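Local coordinates for protein GDP-L-fucose synthase (Campylobacter jejuni subsp. jejuni serotype O:2, PDB 7M13) that binds NADPH and acts as a GDP-D-glycero-L-gluco-heptose synthase in the biosynthesis of capsular polysaccharide, at residues Val77-Arg80 and Ala81-Ile84; Ile95-Ser98 and Phe99-Val103; Leu194-Leu197 and Leu198-Gly201; Ala254-Thr257 and Met258-Asp262. One frame throughout, in Å; residues are numbered along the deposited sequence. Where two conformers were deposited one is given.

Contact 1. Residues Val77-Arg80 and Ala81-Ile84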
loop_
_atom_site.group_PDB
_atom_site.type_symbol
_atom_site.label_atom_id
_atom_site.label_comp_id
_atom_site.label_asym_id
_atom_site.label_seq_id
_atom_site.Cartn_x
_atom_site.Cartn_y
_atom_site.Cartn_z
ATOM N N VAL B 77 -5.643 -1.836 -19.049
ATOM C CA VAL B 77 -6.046 -0.938 -17.930
ATOM C C VAL B 77 -7.216 -1.565 -17.163
ATOM O O VAL B 77 -7.356 -1.254 -15.987
ATOM C CB VAL B 77 -6.358 0.498 -18.404
ATOM C CG1 VAL B 77 -7.678 0.585 -19.152
ATOM C CG2 VAL B 77 -6.339 1.490 -17.249
ATOM N N ALA B 78 -7.985 -2.488 -17.753
ATOM C CA ALA B 78 -9.103 -3.159 -17.037
ATOM C C ALA B 78 -8.614 -4.022 -15.864
ATOM O O ALA B 78 -9.452 -4.349 -14.989
ATOM C CB ALA B 78 -9.913 -3.996 -18.005
ATOM N N GLN B 79 -7.349 -4.442 -15.867
ATOM C CA GLN B 79 -6.783 -5.389 -14.873
ATOM C C GLN B 79 -6.483 -4.662 -13.545
ATOM O O GLN B 79 -5.434 -4.910 -12.933
ATOM C CB GLN B 79 -5.554 -6.071 -15.457
ATOM C CG GLN B 79 -5.873 -7.031 -16.602
ATOM C CD GLN B 79 -4.689 -7.864 -17.024
ATOM O OE1 GLN B 79 -4.215 -7.736 -18.157
ATOM N NE2 GLN B 79 -4.181 -8.718 -16.133
ATOM N N ARG B 80 -7.441 -3.896 -13.039
ATOM C CA ARG B 80 -7.221 -2.986 -11.895
ATOM C C ARG B 80 -6.869 -3.787 -10.640
ATOM O O ARG B 80 -6.007 -3.375 -9.860
ATOM C CB ARG B 80 -8.499 -2.191 -11.647
ATOM C CG ARG B 80 -8.300 -0.944 -10.823
ATOM C CD ARG B 80 -9.553 -0.076 -10.913
ATOM N NE ARG B 80 -9.428 1.225 -10.279
ATOM C CZ ARG B 80 -8.856 2.274 -10.836
ATOM N NH1 ARG B 80 -8.323 2.181 -12.034
ATOM N NH2 ARG B 80 -8.844 3.414 -10.197
ATOM N N ALA B 81 -7.525 -4.904 -10.375
ATOM C CA ALA B 81 -7.215 -5.749 -9.197
ATOM C C ALA B 81 -5.857 -6.412 -9.389
ATOM O O ALA B 81 -5.083 -6.504 -8.428
ATOM C CB ALA B 81 -8.272 -6.822 -9.017
ATOM N N ASP B 82 -5.583 -6.961 -10.570
ATOM C CA ASP B 82 -4.331 -7.686 -10.823
ATOM C C ASP B 82 -3.154 -6.747 -10.577
ATOM O O ASP B 82 -2.146 -7.208 -10.043
ATOM C CB ASP B 82 -4.335 -8.297 -12.218
ATOM C CG ASP B 82 -5.508 -9.203 -12.541
ATOM O OD1 ASP B 82 -6.149 -9.729 -11.583
ATOM O OD2 ASP B 82 -5.782 -9.371 -13.782
ATOM N N PHE B 83 -3.263 -5.491 -10.980
ATOM C CA PHE B 83 -2.119 -4.564 -10.852
ATOM C C PHE B 83 -1.693 -4.446 -9.392
ATOM O O PHE B 83 -0.495 -4.280 -9.093
ATOM C CB PHE B 83 -2.420 -3.162 -11.366
ATOM C CG PHE B 83 -2.657 -3.099 -12.839
ATOM C CD1 PHE B 83 -3.640 -2.275 -13.305
ATOM C CD2 PHE B 83 -1.898 -3.830 -13.726
ATOM C CE1 PHE B 83 -3.905 -2.200 -14.656
ATOM C CE2 PHE B 83 -2.182 -3.768 -15.085
ATOM C CZ PHE B 83 -3.165 -2.941 -15.532
ATOM N N ILE B 84 -2.665 -4.393 -8.493
ATOM C CA ILE B 84 -2.321 -4.195 -7.068
ATOM C C ILE B 84 -2.010 -5.558 -6.448
ATOM O O ILE B 84 -0.949 -5.693 -5.803
ATOM C CB ILE B 84 -3.352 -3.360 -6.290
ATOM C CG1 ILE B 84 -2.892 -3.211 -4.829
ATOM C CG2 ILE B 84 -4.789 -3.860 -6.386
ATOM C CD1 ILE B 84 -3.564 -2.106 -4.095
#
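Gln-79 and Phe-83 meet through backbone and side chain at once, where an inverse gamma turn centred on Gln-79 feeds into the first turn of helix 80-100, in the Rossmann-type part of the enzyme. Phe-83 N donates to Gln-79 O at 3.0 Å, nearly in line with the carbonyl bond. The same oxygen lies over one face of the Phe-83 ring, displaced to its rim and 3.2 Å from CD1. Gln-79 CB adds a CH-pi contact, 4.2 Å from the ring centroid. CG of Phe-83 stands beside its backbone N (chi1 -66°), which swings the ring back along the helix to the turn. The ring also packs on Phe-140, the predicted proton donor/acceptor position. The extended side chain of Gln-79 reaches Asp-82: NE2 donates to OD2 at 2.9 Å, and OD2 accepts on its anti lone pair, close to the amide plane, with the carboxylate turned 79° against it. That carboxylate is also held across the dimer interface, by Tyr-158 and Gln-157 of the second subunit. Arg-80, extended from CG to NE, carries its guanidinium to Tyr-135: NH1 bonds Tyr-135 O and the group makes a cation-pi contact with the ring. Arg-80 O hydrogen-bonds to Ser-139 OG and is touched by the branch methyl CG2 of Ile-84 at 3.7 Å.

Contact 2. Residues Ile95-Ser98 and Phe99-Val103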
loop_
_atom_site.group_PDB
_atom_site.type_symbol
_atom_site.label_atom_id
_atom_site.label_comp_id
_atom_site.label_asym_id
_atom_site.label_seq_id
_atom_site.Cartn_x
_atom_site.Cartn_y
_atom_site.Cartn_z
ATOM N N ILE B 95 10.983 -9.052 -1.249
ATOM C CA ILE B 95 11.612 -8.180 -0.238
ATOM C C ILE B 95 11.696 -8.945 1.093
ATOM O O ILE B 95 12.754 -8.977 1.735
ATOM C CB ILE B 95 10.882 -6.842 -0.106
ATOM C CG1 ILE B 95 11.041 -6.017 -1.376
ATOM C CG2 ILE B 95 11.399 -6.101 1.114
ATOM C CD1 ILE B 95 10.078 -4.852 -1.468
ATOM N N HIS B 96 10.600 -9.567 1.536
ATOM C CA HIS B 96 10.613 -10.246 2.845
ATOM C C HIS B 96 11.579 -11.441 2.806
ATOM O O HIS B 96 12.305 -11.627 3.795
ATOM C CB HIS B 96 9.205 -10.680 3.262
ATOM C CG HIS B 96 9.200 -11.312 4.594
ATOM N ND1 HIS B 96 9.392 -10.553 5.702
ATOM C CD2 HIS B 96 9.052 -12.595 5.003
ATOM C CE1 HIS B 96 9.354 -11.342 6.773
ATOM N NE2 HIS B 96 9.139 -12.588 6.375
ATOM N N ASN B 97 11.542 -12.250 1.747
ATOM C CA ASN B 97 12.424 -13.445 1.679
ATOM C C ASN B 97 13.879 -13.033 1.468
ATOM O O ASN B 97 14.754 -13.724 1.971
ATOM C CB ASN B 97 11.907 -14.496 0.709
ATOM C CG ASN B 97 10.687 -15.152 1.317
ATOM O OD1 ASN B 97 10.833 -15.932 2.275
ATOM N ND2 ASN B 97 9.496 -14.720 0.915
ATOM N N SER B 98 14.148 -11.838 0.949
ATOM C CA SER B 98 15.526 -11.291 0.893
ATOM C C SER B 98 15.986 -11.013 2.321
ATOM O O SER B 98 17.077 -11.420 2.689
ATOM C CB SER B 98 15.595 -10.042 0.050
ATOM O OG SER B 98 15.398 -10.318 -1.315
ATOM N N PHE B 99 15.163 -10.338 3.110
ATOM C CA PHE B 99 15.452 -10.066 4.529
ATOM C C PHE B 99 15.673 -11.400 5.260
ATOM O O PHE B 99 16.659 -11.495 6.048
ATOM C CB PHE B 99 14.321 -9.242 5.162
ATOM C CG PHE B 99 14.253 -9.375 6.657
ATOM C CD1 PHE B 99 15.201 -8.789 7.471
ATOM C CD2 PHE B 99 13.246 -10.145 7.219
ATOM C CE1 PHE B 99 15.146 -8.942 8.845
ATOM C CE2 PHE B 99 13.170 -10.274 8.593
ATOM C CZ PHE B 99 14.118 -9.685 9.392
ATOM N N LEU B 100 14.789 -12.386 5.069
ATOM C CA LEU B 100 14.855 -13.617 5.889
ATOM C C LEU B 100 16.154 -14.366 5.585
ATOM O O LEU B 100 16.622 -15.141 6.467
ATOM C CB LEU B 100 13.654 -14.520 5.607
ATOM C CG LEU B 100 12.336 -14.149 6.262
ATOM C CD1 LEU B 100 11.263 -15.159 5.871
ATOM C CD2 LEU B 100 12.491 -14.075 7.786
ATOM N N ASN B 101 16.693 -14.205 4.387
ATOM C CA ASN B 101 17.851 -14.997 3.887
ATOM C C ASN B 101 19.094 -14.114 3.764
ATOM O O ASN B 101 20.059 -14.531 3.108
ATOM C CB ASN B 101 17.482 -15.720 2.603
ATOM C CG ASN B 101 16.482 -16.828 2.854
ATOM O OD1 ASN B 101 16.825 -17.950 3.278
ATOM N ND2 ASN B 101 15.211 -16.503 2.718
ATOM N N ASN B 102 19.123 -12.971 4.444
ATOM C CA ASN B 102 20.348 -12.179 4.697
ATOM C C ASN B 102 20.947 -11.672 3.391
ATOM O O ASN B 102 22.169 -11.603 3.221
ATOM C CB ASN B 102 21.334 -12.997 5.545
ATOM C CG ASN B 102 20.677 -13.374 6.854
ATOM O OD1 ASN B 102 20.369 -12.493 7.654
ATOM N ND2 ASN B 102 20.363 -14.647 7.030
ATOM N N VAL B 103 20.103 -11.353 2.413
ATOM C CA VAL B 103 20.534 -10.608 1.207
ATOM C C VAL B 103 21.265 -9.350 1.682
ATOM O O VAL B 103 20.836 -8.699 2.644
ATOM C CB VAL B 103 19.320 -10.278 0.330
ATOM C CG1 VAL B 103 19.640 -9.116 -0.612
ATOM C CG2 VAL B 103 18.829 -11.506 -0.406
HETATM O O HOH W 1 12.823 -18.060 2.579
#
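Leu-100 lies against the imidazole of His-96, one turn earlier on the same helix. Its CB sits 3.7 Å from His-96 O, and CG continues past that oxygen toward the ring. Of the two methyls, CD1 comes to 3.4 Å from His-96 NE2 and also touches Asn-97 OD1, while CD2 reaches NE2 only at 3.9 Å. With chi1 at -178°, trans to its own nitrogen, the His-96 side chain is carried obliquely across Leu-100. Its ND1 is hydrogen-bonded to Tyr-154 OH, and the ring stacks on Tyr-85 of the second subunit; toward Phe-99 the two rings are merely oblique. Past Leu-100, helix 80-100 ends in a Schellman motif within a beta-alpha-beta unit, just before strand 105-111. Asn-102, with positive phi, is the C-prime residue: Val-103 N bonds Ser-98 O at 3.0 Å, and Asn-102 N bonds Phe-99 O at 3.3 Å. Ser-98 O also accepts from Asn-101 N, and the two donors arrive from opposite faces of its carbonyl plane. Asn-101 ND2 donates to Asn-97 O at 2.9 Å, the N-H nearly straight (168°) and the acceptor in the plane of the Asn-101 amide. A water joins this ND2 to Asn-97 OD1, Asn-97 ND2 is held by Asn-93 O, and Asn-101 OD1 bonds Lys-60 NZ. Val-103 CG2 packs on Ser-98 CB at 3.6 Å, on the buried side facing Val-64.

Contact 3. Residues Leu194-Leu197 and Leu198-Gly201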
loop_
_atom_site.group_PDB
_atom_site.type_symbol
_atom_site.label_atom_id
_atom_site.label_comp_id
_atom_site.label_asym_id
_atom_site.label_seq_id
_atom_site.Cartn_x
_atom_site.Cartn_y
_atom_site.Cartn_z
ATOM N N LEU B 194 7.773 0.662 -40.042
ATOM C CA LEU B 194 6.716 0.061 -40.896
ATOM C C LEU B 194 6.222 1.090 -41.921
ATOM O O LEU B 194 5.945 0.680 -43.061
ATOM C CB LEU B 194 5.559 -0.440 -40.033
ATOM C CG LEU B 194 5.902 -1.564 -39.057
ATOM C CD1 LEU B 194 4.637 -2.101 -38.420
ATOM C CD2 LEU B 194 6.677 -2.674 -39.747
ATOM N N ALA B 195 6.124 2.370 -41.548
ATOM C CA ALA B 195 5.789 3.474 -42.476
ATOM C C ALA B 195 6.808 3.486 -43.618
ATOM O O ALA B 195 6.398 3.673 -44.785
ATOM C CB ALA B 195 5.771 4.802 -41.756
ATOM N N LYS B 196 8.090 3.325 -43.288
ATOM C CA LYS B 196 9.201 3.291 -44.275
ATOM C C LYS B 196 9.034 2.052 -45.155
ATOM O O LYS B 196 9.115 2.192 -46.396
ATOM C CB LYS B 196 10.566 3.297 -43.587
ATOM C CG LYS B 196 11.751 3.381 -44.541
ATOM C CD LYS B 196 13.088 3.566 -43.865
ATOM C CE LYS B 196 13.587 2.297 -43.205
ATOM N NZ LYS B 196 14.991 2.439 -42.754
ATOM N N LEU B 197 8.829 0.874 -44.548
ATOM C CA LEU B 197 8.626 -0.373 -45.330
ATOM C C LEU B 197 7.479 -0.152 -46.322
ATOM O O LEU B 197 7.639 -0.544 -47.488
ATOM C CB LEU B 197 8.329 -1.561 -44.406
ATOM C CG LEU B 197 9.487 -2.035 -43.525
ATOM C CD1 LEU B 197 9.115 -3.325 -42.814
ATOM C CD2 LEU B 197 10.781 -2.217 -44.301
ATOM N N LEU B 198 6.377 0.466 -45.899
ATOM C CA LEU B 198 5.224 0.745 -46.796
ATOM C C LEU B 198 5.660 1.680 -47.924
ATOM O O LEU B 198 5.264 1.416 -49.080
ATOM C CB LEU B 198 4.051 1.355 -46.023
ATOM C CG LEU B 198 3.185 0.395 -45.205
ATOM C CD1 LEU B 198 2.141 1.167 -44.407
ATOM C CD2 LEU B 198 2.493 -0.623 -46.102
ATOM N N SER B 199 6.448 2.709 -47.604
ATOM C CA SER B 199 6.960 3.723 -48.570
ATOM C C SER B 199 7.872 3.062 -49.613
ATOM O O SER B 199 7.846 3.511 -50.783
ATOM C CB SER B 199 7.690 4.823 -47.852
ATOM O OG SER B 199 8.974 4.378 -47.441
ATOM N N GLU B 200 8.662 2.062 -49.202
ATOM C CA GLU B 200 9.588 1.315 -50.105
ATOM C C GLU B 200 8.835 0.148 -50.774
ATOM O O GLU B 200 9.476 -0.594 -51.542
ATOM C CB GLU B 200 10.824 0.809 -49.350
ATOM C CG GLU B 200 11.617 1.914 -48.655
ATOM C CD GLU B 200 12.658 1.465 -47.635
ATOM O OE1 GLU B 200 12.516 0.363 -47.060
ATOM O OE2 GLU B 200 13.618 2.235 -47.404
ATOM N N GLY B 201 7.531 -0.007 -50.502
ATOM C CA GLY B 201 6.656 -1.022 -51.126
ATOM C C GLY B 201 7.020 -2.433 -50.704
ATOM O O GLY B 201 6.631 -3.375 -51.400
#
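Lys-196 O receives Glu-200 N at 2.8 Å, the donor approaching almost head-on to the carbonyl (C=O...N 164°). This bond belongs to the last turn of helix 184-199, which closes in a Schellman motif with Gly-201 at positive phi; Gly-201 N bonds Leu-198 O at 3.0 Å. Ser-199 OG also points to Lys-196 O in the conformer given, but at a distance too short to be trusted. Near this oxygen the side chains of Lys-196 and Glu-200 cross at a slant. The trans first torsion of Lys-196 (chi1 -175°) lays its methylenes across the Glu-200 carboxylate, whose OE2 touches CG at 3.6 Å and CD at 3.8 Å. A bend at chi3 then takes the ammonium group elsewhere: NZ is 4.9 Å from OE2, not a salt bridge, and is instead hydrogen-bonded to Val-298 O and Tyr-343 OH. The opposite charges could still attract weakly at this range. On the buried side Leu-198 folds back over the preceding turn and packs on Phe-215, Ile-206 and Leu-222, while Leu-197 leans on Gln-205 and Ile-206. These contacts join the helix end, a turn beyond Lys-191, a predicted substrate-binding residue, to helices 203-210 and 215-224. Leu-198 CG sits 3.5 Å from Leu-194 O.

Contact 4. Residues Ala254-Thr257 and Met258-Asp262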
loop_
_atom_site.group_PDB
_atom_site.type_symbol
_atom_site.label_atom_id
_atom_site.label_comp_id
_atom_site.label_asym_id
_atom_site.label_seq_id
_atom_site.Cartn_x
_atom_site.Cartn_y
_atom_site.Cartn_z
ATOM N N ALA B 254 21.544 1.457 -11.478
ATOM C CA ALA B 254 21.232 0.337 -10.564
ATOM C C ALA B 254 22.514 -0.271 -10.015
ATOM O O ALA B 254 22.630 -0.498 -8.787
ATOM C CB ALA B 254 20.359 -0.667 -11.271
ATOM N N ILE B 255 23.523 -0.454 -10.876
ATOM C CA ILE B 255 24.809 -1.015 -10.400
ATOM C C ILE B 255 25.541 0.033 -9.554
ATOM O O ILE B 255 26.129 -0.270 -8.499
ATOM C CB ILE B 255 25.656 -1.520 -11.575
ATOM C CG1 ILE B 255 24.960 -2.693 -12.266
ATOM C CG2 ILE B 255 27.032 -1.876 -11.043
ATOM C CD1 ILE B 255 25.498 -3.014 -13.635
ATOM N N TYR B 256 25.497 1.302 -9.949
ATOM C CA TYR B 256 26.109 2.367 -9.134
ATOM C C TYR B 256 25.500 2.401 -7.726
ATOM O O TYR B 256 26.199 2.588 -6.723
ATOM C CB TYR B 256 25.932 3.723 -9.815
ATOM C CG TYR B 256 26.530 4.849 -9.036
ATOM C CD1 TYR B 256 27.856 5.187 -9.224
ATOM C CD2 TYR B 256 25.788 5.574 -8.112
ATOM C CE1 TYR B 256 28.430 6.207 -8.484
ATOM C CE2 TYR B 256 26.356 6.579 -7.358
ATOM C CZ TYR B 256 27.687 6.893 -7.554
ATOM O OH TYR B 256 28.278 7.905 -6.833
ATOM N N THR B 257 24.180 2.264 -7.659
ATOM C CA THR B 257 23.459 2.221 -6.370
ATOM C C THR B 257 24.003 1.067 -5.549
ATOM O O THR B 257 24.332 1.271 -4.399
ATOM C CB THR B 257 21.942 2.071 -6.584
ATOM O OG1 THR B 257 21.448 3.194 -7.323
ATOM C CG2 THR B 257 21.202 2.170 -5.259
ATOM N N MET B 258 24.049 -0.142 -6.107
ATOM C CA MET B 258 24.575 -1.288 -5.339
ATOM C C MET B 258 25.967 -0.951 -4.803
ATOM O O MET B 258 26.270 -1.274 -3.650
ATOM C CB MET B 258 24.709 -2.535 -6.222
ATOM C CG MET B 258 23.437 -3.185 -6.528
ATOM S SD MET B 258 22.568 -3.740 -5.002
ATOM C CE MET B 258 21.427 -4.892 -5.755
ATOM N N GLN B 259 26.808 -0.332 -5.630
ATOM C CA GLN B 259 28.225 -0.201 -5.264
ATOM C C GLN B 259 28.461 1.002 -4.367
ATOM O O GLN B 259 29.554 1.066 -3.769
ATOM C CB GLN B 259 29.108 -0.098 -6.510
ATOM C CG GLN B 259 29.067 -1.304 -7.400
ATOM C CD GLN B 259 29.462 -2.568 -6.684
ATOM O OE1 GLN B 259 28.739 -3.062 -5.830
ATOM N NE2 GLN B 259 30.578 -3.154 -7.089
ATOM N N ASN B 260 27.537 1.970 -4.296
ATOM C CA ASN B 260 27.885 3.298 -3.718
ATOM C C ASN B 260 26.814 3.857 -2.778
ATOM O O ASN B 260 27.170 4.726 -1.960
ATOM C CB ASN B 260 28.137 4.344 -4.807
ATOM C CG ASN B 260 29.379 4.009 -5.600
ATOM O OD1 ASN B 260 30.493 4.169 -5.105
ATOM N ND2 ASN B 260 29.190 3.441 -6.775
ATOM N N ILE B 261 25.543 3.494 -2.925
ATOM C CA ILE B 261 24.443 4.203 -2.212
ATOM C C ILE B 261 23.841 3.231 -1.210
ATOM O O ILE B 261 23.208 2.248 -1.605
ATOM C CB ILE B 261 23.394 4.745 -3.185
ATOM C CG1 ILE B 261 24.000 5.734 -4.176
ATOM C CG2 ILE B 261 22.262 5.378 -2.378
ATOM C CD1 ILE B 261 23.057 6.133 -5.264
ATOM N N ASP B 262 24.052 3.521 0.065
ATOM C CA ASP B 262 23.519 2.739 1.185
ATOM C C ASP B 262 22.418 3.553 1.870
ATOM O O ASP B 262 22.340 4.769 1.702
ATOM C CB ASP B 262 24.660 2.340 2.116
ATOM C CG ASP B 262 25.691 1.446 1.422
ATOM O OD1 ASP B 262 25.286 0.458 0.747
ATOM O OD2 ASP B 262 26.910 1.734 1.543
#
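Tyr-256 and Asn-260 form the close-packed half of this contact. Asn-260 CB stands over the phenol ring, 4.0 Å from its centroid, in a CH-pi contact, and ND2 lies over the same ring toward its rim, 3.3 Å from CD1, with ring and amide planes 27° apart. ND2 donates to Tyr-256 O at 3.1 Å, in the carbonyl plane and on a lone pair, which fixes the rotation of the amide. A chi1 of 180° in Tyr-256 swings the ring over toward Asn-260, and OH is hydrogen-bonded to Leu-327 O. Ile-261 CD1 meets the ring edge, 3.9 Å from CE2, and also lies against Thr-257 OG1, which is hydrogen-bonded to Val-253 O. The other side is looser: between side chains, Ile-255 CG2 and Gln-259 CG are 4.2 Å apart, and Gln-259, partly exposed, bends at chi2, where OE1 accepts from Met-5 N. Thr-257 O accepts Ile-261 N at 2.9 Å and Asn-260 N at 3.3 Å, both from one face of its plane. Lys-105 NZ hydrogen-bonds this oxygen, Met-258 O and Ile-261 O, and forms a salt bridge with Asp-262; its positive charge may suit the carbonyls gathered there. Ala-254, Thr-257 and Met-258 face strands 63-66 and 162-171, the layering of helix on parallel sheet found in a Rossmann fold.

Overall arrangement
All four contacts are local and come in series along the chain, so none nests in or crosses another and none closes a long loop. Contact 1 opens helix 80-100 after the loop from strand 63-66, at the dimer interface; contact 2 closes the same helix before strand 105-111, with centres about 27 Å apart. The chain then runs on to contact 3, the end of helix 184-199, in a different part of the molecule about 51 Å from contact 2 (centres). Contact 4 returns to the Rossmann sheet and lies toward the C-terminal part of helix 247-260; its nearest atoms are about 7 Å from contact 2, without touching.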